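Local coordinates for PG_0823 protein (Porphyromonas gingivalis, PDB 2FSW) that probably binds DNA as a winged helix-turn-helix transcriptional regulator of the HxlR family, at residues W26-I31 with E59-L63; K66-K72 with Y83-G89; I31-R36 with E90-I96. All coordinates share one frame; numbering follows the deposited sequence.

Contact 1. Residues W26-I31 with E59-L63; sequences WTLLII and ELKFL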
loop_
_atom_site.group_PDB
_atom_site.type_symbol
_atom_site.label_atom_id
_atom_site.label_comp_id
_atom_site.label_asym_id
_atom_site.label_seq_id
_atom_site.Cartn_x
_atom_site.Cartn_y
_atom_site.Cartn_z
ATOM N N TRP B 26 -1.125 5.803 -6.305
ATOM C CA TRP B 26 -1.208 7.204 -5.886
ATOM C C TRP B 26 -1.981 7.464 -4.604
ATOM O O TRP B 26 -1.797 8.509 -3.981
ATOM C CB TRP B 26 -1.808 8.059 -7.014
ATOM C CG TRP B 26 -1.136 7.894 -8.341
ATOM C CD1 TRP B 26 -1.684 7.347 -9.468
ATOM C CD2 TRP B 26 0.202 8.292 -8.697
ATOM N NE1 TRP B 26 -0.777 7.388 -10.505
ATOM C CE2 TRP B 26 0.385 7.964 -10.063
ATOM C CE3 TRP B 26 1.249 8.913 -8.004
ATOM C CZ2 TRP B 26 1.580 8.221 -10.743
ATOM C CZ3 TRP B 26 2.432 9.165 -8.675
ATOM C CH2 TRP B 26 2.591 8.818 -10.034
ATOM N N THR B 27 -2.849 6.532 -4.220
ATOM C CA THR B 27 -3.741 6.712 -3.060
ATOM C C THR B 27 -3.050 7.221 -1.783
ATOM O O THR B 27 -3.410 8.270 -1.265
ATOM C CB THR B 27 -4.532 5.420 -2.737
ATOM O OG1 THR B 27 -5.191 4.956 -3.923
ATOM C CG2 THR B 27 -5.579 5.686 -1.677
ATOM N N LEU B 28 -2.073 6.460 -1.290
ATOM C CA LEU B 28 -1.400 6.783 -0.038
ATOM C C LEU B 28 -0.520 8.019 -0.135
ATOM O O LEU B 28 -0.365 8.746 0.851
ATOM C CB LEU B 28 -0.590 5.580 0.469
ATOM C CG LEU B 28 -1.471 4.438 0.970
ATOM C CD1 LEU B 28 -0.658 3.160 1.190
ATOM C CD2 LEU B 28 -2.206 4.883 2.249
ATOM N N LEU B 29 0.059 8.240 -1.319
ATOM C CA LEU B 29 0.887 9.429 -1.570
ATOM C C LEU B 29 0.072 10.721 -1.535
ATOM O O LEU B 29 0.526 11.744 -1.025
ATOM C CB LEU B 29 1.591 9.325 -2.936
ATOM C CG LEU B 29 2.996 8.699 -2.965
ATOM C CD1 LEU B 29 3.428 8.484 -4.404
ATOM C CD2 LEU B 29 4.030 9.568 -2.207
ATOM N N ILE B 30 -1.123 10.677 -2.106
ATOM C CA ILE B 30 -2.050 11.796 -2.029
ATOM C C ILE B 30 -2.375 12.130 -0.567
ATOM O O ILE B 30 -2.284 13.295 -0.157
ATOM C CB ILE B 30 -3.322 11.536 -2.893
ATOM C CG1 ILE B 30 -2.947 11.664 -4.377
ATOM C CG2 ILE B 30 -4.422 12.515 -2.524
ATOM C CD1 ILE B 30 -3.865 10.957 -5.368
ATOM N N ILE B 31 -2.713 11.098 0.213
ATOM C CA ILE B 31 -3.045 11.261 1.622
ATOM C C ILE B 31 -1.823 11.814 2.363
ATOM O O ILE B 31 -1.957 12.752 3.149
ATOM C CB ILE B 31 -3.603 9.934 2.262
ATOM C CG1 ILE B 31 -4.945 9.561 1.603
ATOM C CG2 ILE B 31 -3.791 10.084 3.768
ATOM C CD1 ILE B 31 -5.500 8.193 1.988
ATOM N N GLU B 59 -8.496 9.521 -8.673
ATOM C CA GLU B 59 -8.038 9.199 -7.320
ATOM C C GLU B 59 -8.658 10.138 -6.276
ATOM O O GLU B 59 -9.139 9.688 -5.242
ATOM C CB GLU B 59 -6.509 9.208 -7.262
ATOM C CG GLU B 59 -5.921 8.487 -6.067
ATOM C CD GLU B 59 -6.080 6.987 -6.140
ATOM O OE1 GLU B 59 -5.562 6.369 -7.101
ATOM O OE2 GLU B 59 -6.714 6.428 -5.222
ATOM N N LEU B 60 -8.679 11.436 -6.564
ATOM C CA LEU B 60 -9.390 12.399 -5.712
ATOM C C LEU B 60 -10.875 12.056 -5.554
ATOM O O LEU B 60 -11.415 12.171 -4.456
ATOM C CB LEU B 60 -9.210 13.840 -6.212
ATOM C CG LEU B 60 -7.834 14.491 -5.977
ATOM C CD1 LEU B 60 -7.706 15.823 -6.729
ATOM C CD2 LEU B 60 -7.487 14.658 -4.486
ATOM N N LYS B 61 -11.519 11.619 -6.637
ATOM C CA LYS B 61 -12.924 11.192 -6.587
ATOM C C LYS B 61 -13.099 9.939 -5.734
ATOM O O LYS B 61 -13.974 9.880 -4.872
ATOM C CB LYS B 61 -13.495 10.936 -7.988
ATOM C CG LYS B 61 -14.979 10.569 -7.955
ATOM C CD LYS B 61 -15.479 9.815 -9.195
ATOM C CE LYS B 61 -15.062 8.324 -9.237
ATOM N NZ LYS B 61 -14.597 7.671 -7.947
ATOM N N PHE B 62 -12.262 8.940 -5.994
ATOM C CA PHE B 62 -12.237 7.698 -5.218
ATOM C C PHE B 62 -12.153 7.983 -3.711
ATOM O O PHE B 62 -13.000 7.527 -2.944
ATOM C CB PHE B 62 -11.081 6.820 -5.715
ATOM C CG PHE B 62 -10.907 5.534 -4.960
ATOM C CD1 PHE B 62 -11.748 4.445 -5.204
ATOM C CD2 PHE B 62 -9.870 5.393 -4.033
ATOM C CE1 PHE B 62 -11.572 3.240 -4.514
ATOM C CE2 PHE B 62 -9.689 4.199 -3.339
ATOM C CZ PHE B 62 -10.542 3.120 -3.582
ATOM N N LEU B 63 -11.159 8.773 -3.308
ATOM C CA LEU B 63 -10.931 9.101 -1.894
ATOM C C LEU B 63 -12.062 9.891 -1.230
ATOM O O LEU B 63 -12.336 9.706 -0.039
ATOM C CB LEU B 63 -9.607 9.845 -1.722
ATOM C CG LEU B 63 -8.296 9.113 -2.037
ATOM C CD1 LEU B 63 -7.173 10.123 -2.097
ATOM C CD2 LEU B 63 -8.007 8.013 -1.002
#
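E59 and T27 meet because each turns its polar end to the other: E59 holds CG anti to its backbone N (chi1 -162°) and then bends at chi2 (71°), while T27 sets OG1 anti to its own carbonyl carbon. The two residues belong to helices 53-65 and 27-34 of a winged helix-turn-helix domain, whose short axes here lie 10.6 Å apart and cross at -80°, nearly perpendicular. The side chains also cross at about a right angle, and T27 OG1 donates to E59 OE2 in a very short hydrogen bond of 2.5 Å. In the winged-helix fold the later of these helices would be the one expected to read DNA; the bond joins it to helix 27-34. A threonine suits this place because its other branch is apolar: the CG2 methyl presses tightly on L63 CD2, at 3.4 Å, closer than usual van der Waals contact. I30 also uses both of its branches. Its CD1 rests 3.3 Å from E59 CG, against the methylene part of the glutamate, whereas its CG2 branch meets L63 CD1 at 3.7 Å and lies 4.2 Å from L60 CD2. Beyond the segments, I30 also packs on I48, and L60 leans on Y41 and L44 of helix 41-47. L63 divides its two methyls, CD1 to I30 and CD2 to T27 and I31; CD2 lies 3.9 Å from I31 CD1.

Contact 2. Residues K66-K72 with Y83-G89; sequences KGLIKKK and YSLTPLG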
loop_
_atom_site.group_PDB
_atom_site.type_symbol
_atom_site.label_atom_id
_atom_site.label_comp_id
_atom_site.label_asym_id
_atom_site.label_seq_id
_atom_site.Cartn_x
_atom_site.Cartn_y
_atom_site.Cartn_z
ATOM N N LYS B 66 -14.795 7.349 -0.588
ATOM C CA LYS B 66 -14.470 6.506 0.570
ATOM C C LYS B 66 -14.505 7.280 1.897
ATOM O O LYS B 66 -14.338 6.698 2.975
ATOM C CB LYS B 66 -13.097 5.833 0.384
ATOM C CG LYS B 66 -13.006 4.885 -0.814
ATOM C CD LYS B 66 -13.812 3.628 -0.583
ATOM C CE LYS B 66 -13.819 2.766 -1.815
ATOM N NZ LYS B 66 -14.065 1.338 -1.466
ATOM N N GLY B 67 -14.724 8.588 1.812
ATOM C CA GLY B 67 -14.866 9.429 2.997
ATOM C C GLY B 67 -13.540 9.678 3.685
ATOM O O GLY B 67 -13.491 9.916 4.896
ATOM N N LEU B 68 -12.468 9.640 2.899
ATOM C CA LEU B 68 -11.110 9.781 3.428
ATOM C C LEU B 68 -10.600 11.219 3.325
ATOM O O LEU B 68 -9.797 11.663 4.145
ATOM C CB LEU B 68 -10.161 8.816 2.708
ATOM C CG LEU B 68 -10.308 7.324 3.051
ATOM C CD1 LEU B 68 -9.250 6.499 2.326
ATOM C CD2 LEU B 68 -10.220 7.103 4.537
ATOM N N ILE B 69 -11.068 11.932 2.308
ATOM C CA ILE B 69 -10.728 13.336 2.120
ATOM C C ILE B 69 -12.034 14.135 1.945
ATOM O O ILE B 69 -13.057 13.575 1.538
ATOM C CB ILE B 69 -9.759 13.557 0.906
ATOM C CG1 ILE B 69 -10.512 13.503 -0.431
ATOM C CG2 ILE B 69 -8.589 12.543 0.926
ATOM C CD1 ILE B 69 -9.642 13.634 -1.652
ATOM N N LYS B 70 -12.007 15.423 2.280
ATOM C CA LYS B 70 -13.152 16.303 1.983
ATOM C C LYS B 70 -12.812 17.420 0.992
ATOM O O LYS B 70 -11.677 17.895 0.943
ATOM C CB LYS B 70 -13.836 16.835 3.258
ATOM C CG LYS B 70 -12.919 17.477 4.303
ATOM C CD LYS B 70 -13.729 18.019 5.495
ATOM C CE LYS B 70 -13.609 17.141 6.742
ATOM N NZ LYS B 70 -12.371 17.475 7.500
ATOM N N LYS B 71 -13.805 17.817 0.202
ATOM C CA LYS B 71 -13.632 18.787 -0.886
ATOM C C LYS B 71 -14.378 20.093 -0.606
ATOM O O LYS B 71 -15.589 20.073 -0.391
ATOM C CB LYS B 71 -14.131 18.165 -2.196
ATOM C CG LYS B 71 -14.077 19.055 -3.421
ATOM C CD LYS B 71 -14.589 18.318 -4.655
ATOM C CE LYS B 71 -16.089 18.053 -4.580
ATOM N NZ LYS B 71 -16.645 17.512 -5.854
ATOM N N LYS B 72 -13.644 21.209 -0.592
ATOM C CA LYS B 72 -14.236 22.554 -0.456
ATOM C C LYS B 72 -14.272 23.254 -1.809
ATOM O O LYS B 72 -13.236 23.476 -2.429
ATOM C CB LYS B 72 -13.458 23.438 0.530
ATOM C CG LYS B 72 -13.429 22.947 1.963
ATOM C CD LYS B 72 -12.066 23.216 2.585
ATOM C CE LYS B 72 -11.554 21.967 3.251
ATOM N NZ LYS B 72 -10.232 21.568 2.687
ATOM N N TYR B 83 -8.680 20.627 -0.669
ATOM C CA TYR B 83 -8.839 19.313 -0.059
ATOM C C TYR B 83 -8.184 19.238 1.316
ATOM O O TYR B 83 -7.119 19.815 1.547
ATOM C CB TYR B 83 -8.263 18.222 -0.970
ATOM C CG TYR B 83 -9.034 18.026 -2.254
ATOM C CD1 TYR B 83 -10.146 17.183 -2.298
ATOM C CD2 TYR B 83 -8.653 18.681 -3.435
ATOM C CE1 TYR B 83 -10.860 16.999 -3.483
ATOM C CE2 TYR B 83 -9.357 18.506 -4.613
ATOM C CZ TYR B 83 -10.460 17.659 -4.636
ATOM O OH TYR B 83 -11.173 17.476 -5.817
ATOM N N SER B 84 -8.839 18.526 2.224
ATOM C CA SER B 84 -8.266 18.202 3.533
ATOM C C SER B 84 -8.673 16.795 3.921
ATOM O O SER B 84 -9.573 16.216 3.307
ATOM C CB SER B 84 -8.731 19.189 4.598
ATOM O OG SER B 84 -10.142 19.255 4.630
ATOM N N LEU B 85 -8.016 16.246 4.936
ATOM C CA LEU B 85 -8.368 14.915 5.399
ATOM C C LEU B 85 -9.563 14.989 6.336
ATOM O O LEU B 85 -9.657 15.908 7.163
ATOM C CB LEU B 85 -7.181 14.211 6.108
ATOM C CG LEU B 85 -5.913 13.844 5.308
ATOM C CD1 LEU B 85 -4.982 12.945 6.129
ATOM C CD2 LEU B 85 -6.213 13.200 3.937
ATOM N N THR B 86 -10.462 14.012 6.200
ATOM C CA THR B 86 -11.480 13.726 7.210
ATOM C C THR B 86 -10.847 13.068 8.449
ATOM O O THR B 86 -9.675 12.679 8.416
ATOM C CB THR B 86 -12.598 12.813 6.643
ATOM O OG1 THR B 86 -12.048 11.558 6.220
ATOM C CG2 THR B 86 -13.319 13.484 5.470
ATOM N N PRO B 87 -11.596 12.989 9.572
ATOM C CA PRO B 87 -11.105 12.214 10.715
ATOM C C PRO B 87 -10.781 10.752 10.370
ATOM O O PRO B 87 -9.831 10.188 10.925
ATOM C CB PRO B 87 -12.251 12.323 11.735
ATOM C CG PRO B 87 -12.922 13.658 11.379
ATOM C CD PRO B 87 -12.874 13.674 9.878
ATOM N N LEU B 88 -11.544 10.156 9.452
ATOM C CA LEU B 88 -11.215 8.819 8.938
ATOM C C LEU B 88 -9.877 8.820 8.182
ATOM O O LEU B 88 -9.004 7.994 8.454
ATOM C CB LEU B 88 -12.343 8.281 8.041
ATOM C CG LEU B 88 -12.164 6.839 7.522
ATOM C CD1 LEU B 88 -12.106 5.824 8.649
ATOM C CD2 LEU B 88 -13.318 6.511 6.559
ATOM N N GLY B 89 -9.718 9.764 7.253
ATOM C CA GLY B 89 -8.489 9.891 6.467
ATOM C C GLY B 89 -7.291 10.137 7.359
ATOM O O GLY B 89 -6.171 9.696 7.062
#
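Y83 and K71 lie side by side and point the same way, a neighbouring pair on one face of the antiparallel hairpin that forms the wing of the winged-helix domain. The aliphatic part of K71 runs along the tyrosine, with CB 3.7 Å from Y83 CE1 and CD close to the hydroxyl, so the methylenes of the lysine pack along the CE1 side of the ring while NZ lies clear of it. I69 crosses the same tyrosine obliquely and brings CD1 to 3.6 Å from Y83 CD1; its CG2 branch turns to L85 CD2. This branched residue also packs on L60, L63 and C64 of helix 53-65, joining the wing to that helix.

S84 and K70 occupy the other face, where their backbones form a hydrogen-bonded pair: K70 N reaches S84 O at 2.8 Å and nearly straight (167°), and S84 N returns a bond to K70 O. The K70 chain, bent at chi3 (105°) and chi4, folds over S84 and T86 until NZ donates to L85 O from above the carbonyl plane. K72 NZ makes a weak hydrogen bond to S84 OG.

At the start of the strand, G67 ends helix 53-65 in a Schellman motif, its positive phi being easy for a residue without a side chain. L68 and L88 cross there, CD2 against CG, beside F102 and N106 of the second subunit. T86 is at the N-cap position of the short, weakly bonded helix that follows. Its hydroxyl does two jobs: OG1 accepts from G89 N at 3.1 Å and donates to G67 O at 2.6 Å.

Contact 3. Residues I31-R36 with E90-I96; sequences IFQINR and EKVLPII
L93 reaches from helix 93-106 toward the end of helix 27-34, and its side chain divides between the R36 guanidinium and the backbone of the last helical turn. CB lies 4.1 Å from R36 NH2. Beyond it, CG stands anti to the carbonyl carbon (chi1 -64°), and the two methyls part company. CD1 sits over the centre of one face of the R36 guanidinium, 3.7 Å from CZ, so the flat cationic group lies against a hydrocarbon tip. CD2 lies 4.1 Å from I31 O, the carbonyl that accepts from N35 N at the end of the helix. The arginine suits this exposed place because its chain, extended from CG to NE, carries the charge across the leucine and near E90: NH1 is 4.4 Å from E90 OE2, beyond salt-bridge distance, though the opposite charges may still attract.

Here the long C-terminal helix of the winged-helix domain packs on the core helix 27-34, close to the second subunit, where V92 meets F102 of that subunit. I96 wedges its beta-branched side chain between two neighbours: CG2 comes to 3.4 Å from F32 CD1, approaching the ring obliquely, while CD1 meets I31 CG2 at 3.7 Å, the two isoleucines crossing at about a right angle. V92 presents a small branched side chain to I31, CG1 4.1 Å from I31 CD1, and also packs on L28 and on F22 of helix 14-22.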
loop_
_atom_site.group_PDB
_atom_site.type_symbol
_atom_site.label_atom_id
_atom_site.label_comp_id
_atom_site.label_asym_id
_atom_site.label_seq_id
_atom_site.Cartn_x
_atom_site.Cartn_y
_atom_site.Cartn_z
ATOM N N ILE B 31 -2.713 11.098 0.213
ATOM C CA ILE B 31 -3.045 11.261 1.622
ATOM C C ILE B 31 -1.823 11.814 2.363
ATOM O O ILE B 31 -1.957 12.752 3.149
ATOM C CB ILE B 31 -3.603 9.934 2.262
ATOM C CG1 ILE B 31 -4.945 9.561 1.603
ATOM C CG2 ILE B 31 -3.791 10.084 3.768
ATOM C CD1 ILE B 31 -5.500 8.193 1.988
ATOM N N PHE B 32 -0.640 11.264 2.065
ATOM C CA PHE B 32 0.632 11.795 2.581
ATOM C C PHE B 32 0.787 13.296 2.316
ATOM O O PHE B 32 1.105 14.067 3.227
ATOM C CB PHE B 32 1.834 11.006 2.017
ATOM C CG PHE B 32 3.190 11.511 2.488
ATOM C CD1 PHE B 32 3.497 11.584 3.857
ATOM C CD2 PHE B 32 4.168 11.879 1.567
ATOM C CE1 PHE B 32 4.744 12.028 4.301
ATOM C CE2 PHE B 32 5.425 12.326 1.996
ATOM C CZ PHE B 32 5.713 12.408 3.363
ATOM N N GLN B 33 0.532 13.713 1.078
ATOM C CA GLN B 33 0.694 15.117 0.694
ATOM C C GLN B 33 -0.341 16.062 1.322
ATOM O O GLN B 33 0.019 17.125 1.841
ATOM C CB GLN B 33 0.797 15.284 -0.835
ATOM C CG GLN B 33 2.183 14.924 -1.377
ATOM C CD GLN B 33 3.302 15.763 -0.746
ATOM O OE1 GLN B 33 3.081 16.896 -0.297
ATOM N NE2 GLN B 33 4.500 15.207 -0.704
ATOM N N ILE B 34 -1.611 15.670 1.295
ATOM C CA ILE B 34 -2.629 16.435 2.020
ATOM C C ILE B 34 -2.234 16.578 3.502
ATOM O O ILE B 34 -2.118 17.702 4.006
ATOM C CB ILE B 34 -4.046 15.835 1.875
ATOM C CG1 ILE B 34 -4.487 15.834 0.399
ATOM C CG2 ILE B 34 -5.041 16.632 2.715
ATOM C CD1 ILE B 34 -5.689 14.902 0.115
ATOM N N ASN B 35 -2.005 15.449 4.180
ATOM C CA ASN B 35 -1.564 15.444 5.572
ATOM C C ASN B 35 -2.572 16.203 6.459
ATOM O O ASN B 35 -3.781 15.981 6.368
ATOM C CB ASN B 35 -0.136 16.020 5.688
ATOM C CG ASN B 35 0.769 15.200 6.615
ATOM O OD1 ASN B 35 1.539 14.328 6.159
ATOM N ND2 ASN B 35 0.693 15.481 7.913
ATOM N N ARG B 36 -2.068 17.116 7.283
ATOM C CA ARG B 36 -2.872 17.798 8.291
ATOM C C ARG B 36 -3.130 19.246 7.935
ATOM O O ARG B 36 -3.302 20.093 8.811
ATOM C CB ARG B 36 -2.179 17.724 9.644
ATOM C CG ARG B 36 -2.109 16.331 10.191
ATOM C CD ARG B 36 -1.324 16.302 11.481
ATOM N NE ARG B 36 -0.789 14.966 11.683
ATOM C CZ ARG B 36 -1.448 13.979 12.277
ATOM N NH1 ARG B 36 -2.675 14.192 12.751
ATOM N NH2 ARG B 36 -0.873 12.786 12.393
ATOM N N GLU B 90 -7.521 10.835 8.468
ATOM C CA GLU B 90 -6.449 11.075 9.422
ATOM C C GLU B 90 -5.960 9.759 10.063
ATOM O O GLU B 90 -4.806 9.676 10.472
ATOM C CB GLU B 90 -6.852 12.127 10.474
ATOM C CG GLU B 90 -6.814 13.601 9.985
ATOM C CD GLU B 90 -7.375 14.611 11.013
ATOM O OE1 GLU B 90 -8.130 15.532 10.618
ATOM O OE2 GLU B 90 -7.075 14.502 12.223
ATOM N N LYS B 91 -6.831 8.743 10.137
ATOM C CA LYS B 91 -6.454 7.415 10.663
ATOM C C LYS B 91 -5.512 6.620 9.747
ATOM O O LYS B 91 -4.994 5.555 10.147
ATOM C CB LYS B 91 -7.682 6.542 10.964
ATOM C CG LYS B 91 -8.712 7.166 11.890
ATOM C CD LYS B 91 -8.246 7.105 13.314
ATOM C CE LYS B 91 -9.357 7.487 14.254
ATOM N NZ LYS B 91 -10.356 6.387 14.317
ATOM N N VAL B 92 -5.335 7.106 8.523
ATOM C CA VAL B 92 -4.369 6.516 7.566
ATOM C C VAL B 92 -2.932 7.005 7.807
ATOM O O VAL B 92 -1.980 6.309 7.481
ATOM C CB VAL B 92 -4.796 6.814 6.097
ATOM C CG1 VAL B 92 -3.875 6.133 5.095
ATOM C CG2 VAL B 92 -6.222 6.388 5.886
ATOM N N LEU B 93 -2.773 8.186 8.401
ATOM C CA LEU B 93 -1.430 8.738 8.656
ATOM C C LEU B 93 -0.462 7.840 9.441
ATOM O O LEU B 93 0.719 7.832 9.125
ATOM C CB LEU B 93 -1.505 10.159 9.255
ATOM C CG LEU B 93 -2.133 11.209 8.305
ATOM C CD1 LEU B 93 -2.361 12.544 9.045
ATOM C CD2 LEU B 93 -1.341 11.438 7.003
ATOM N N PRO B 94 -0.932 7.090 10.469
ATOM C CA PRO B 94 -0.024 6.110 11.098
ATOM C C PRO B 94 0.544 5.031 10.162
ATOM O O PRO B 94 1.670 4.567 10.373
ATOM C CB PRO B 94 -0.902 5.472 12.194
ATOM C CG PRO B 94 -1.926 6.487 12.480
ATOM C CD PRO B 94 -2.238 7.107 11.152
ATOM N N ILE B 95 -0.217 4.627 9.151
ATOM C CA ILE B 95 0.279 3.679 8.147
ATOM C C ILE B 95 1.413 4.334 7.360
ATOM O O ILE B 95 2.441 3.719 7.107
ATOM C CB ILE B 95 -0.843 3.235 7.129
ATOM C CG1 ILE B 95 -2.004 2.522 7.855
ATOM C CG2 ILE B 95 -0.233 2.346 5.969
ATOM C CD1 ILE B 95 -3.329 2.593 7.113
ATOM N N ILE B 96 1.191 5.592 6.991
ATOM C CA ILE B 96 2.099 6.363 6.182
ATOM C C ILE B 96 3.403 6.704 6.917
ATOM O O ILE B 96 4.478 6.646 6.315
ATOM C CB ILE B 96 1.373 7.600 5.623
ATOM C CG1 ILE B 96 0.342 7.130 4.568
ATOM C CG2 ILE B 96 2.379 8.611 5.015
ATOM C CD1 ILE B 96 -0.643 8.263 4.113
#

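Along the chain from the N terminus, helix 27-34 is the first element used and serves two contacts. Contact 1 closes a loop of 27 residues by bringing helix 53-65 across it. Contact 2 then follows in series, closing the short hairpin between residues 66-72 and 83-89; L63 O and L68 N probably hydrogen-bond where helix gives way to wing. Contact 3 closes the longest loop, from 31-36 to 90-96: contact 2 is nested inside it, whereas contact 1 crosses it, and I31 belongs to both 1 and 3. Contacts 1 and 3 tie helix 27-34 to the probable recognition helix and the C-terminal helix, while contact 2 holds the wing together; all three touch the second subunit.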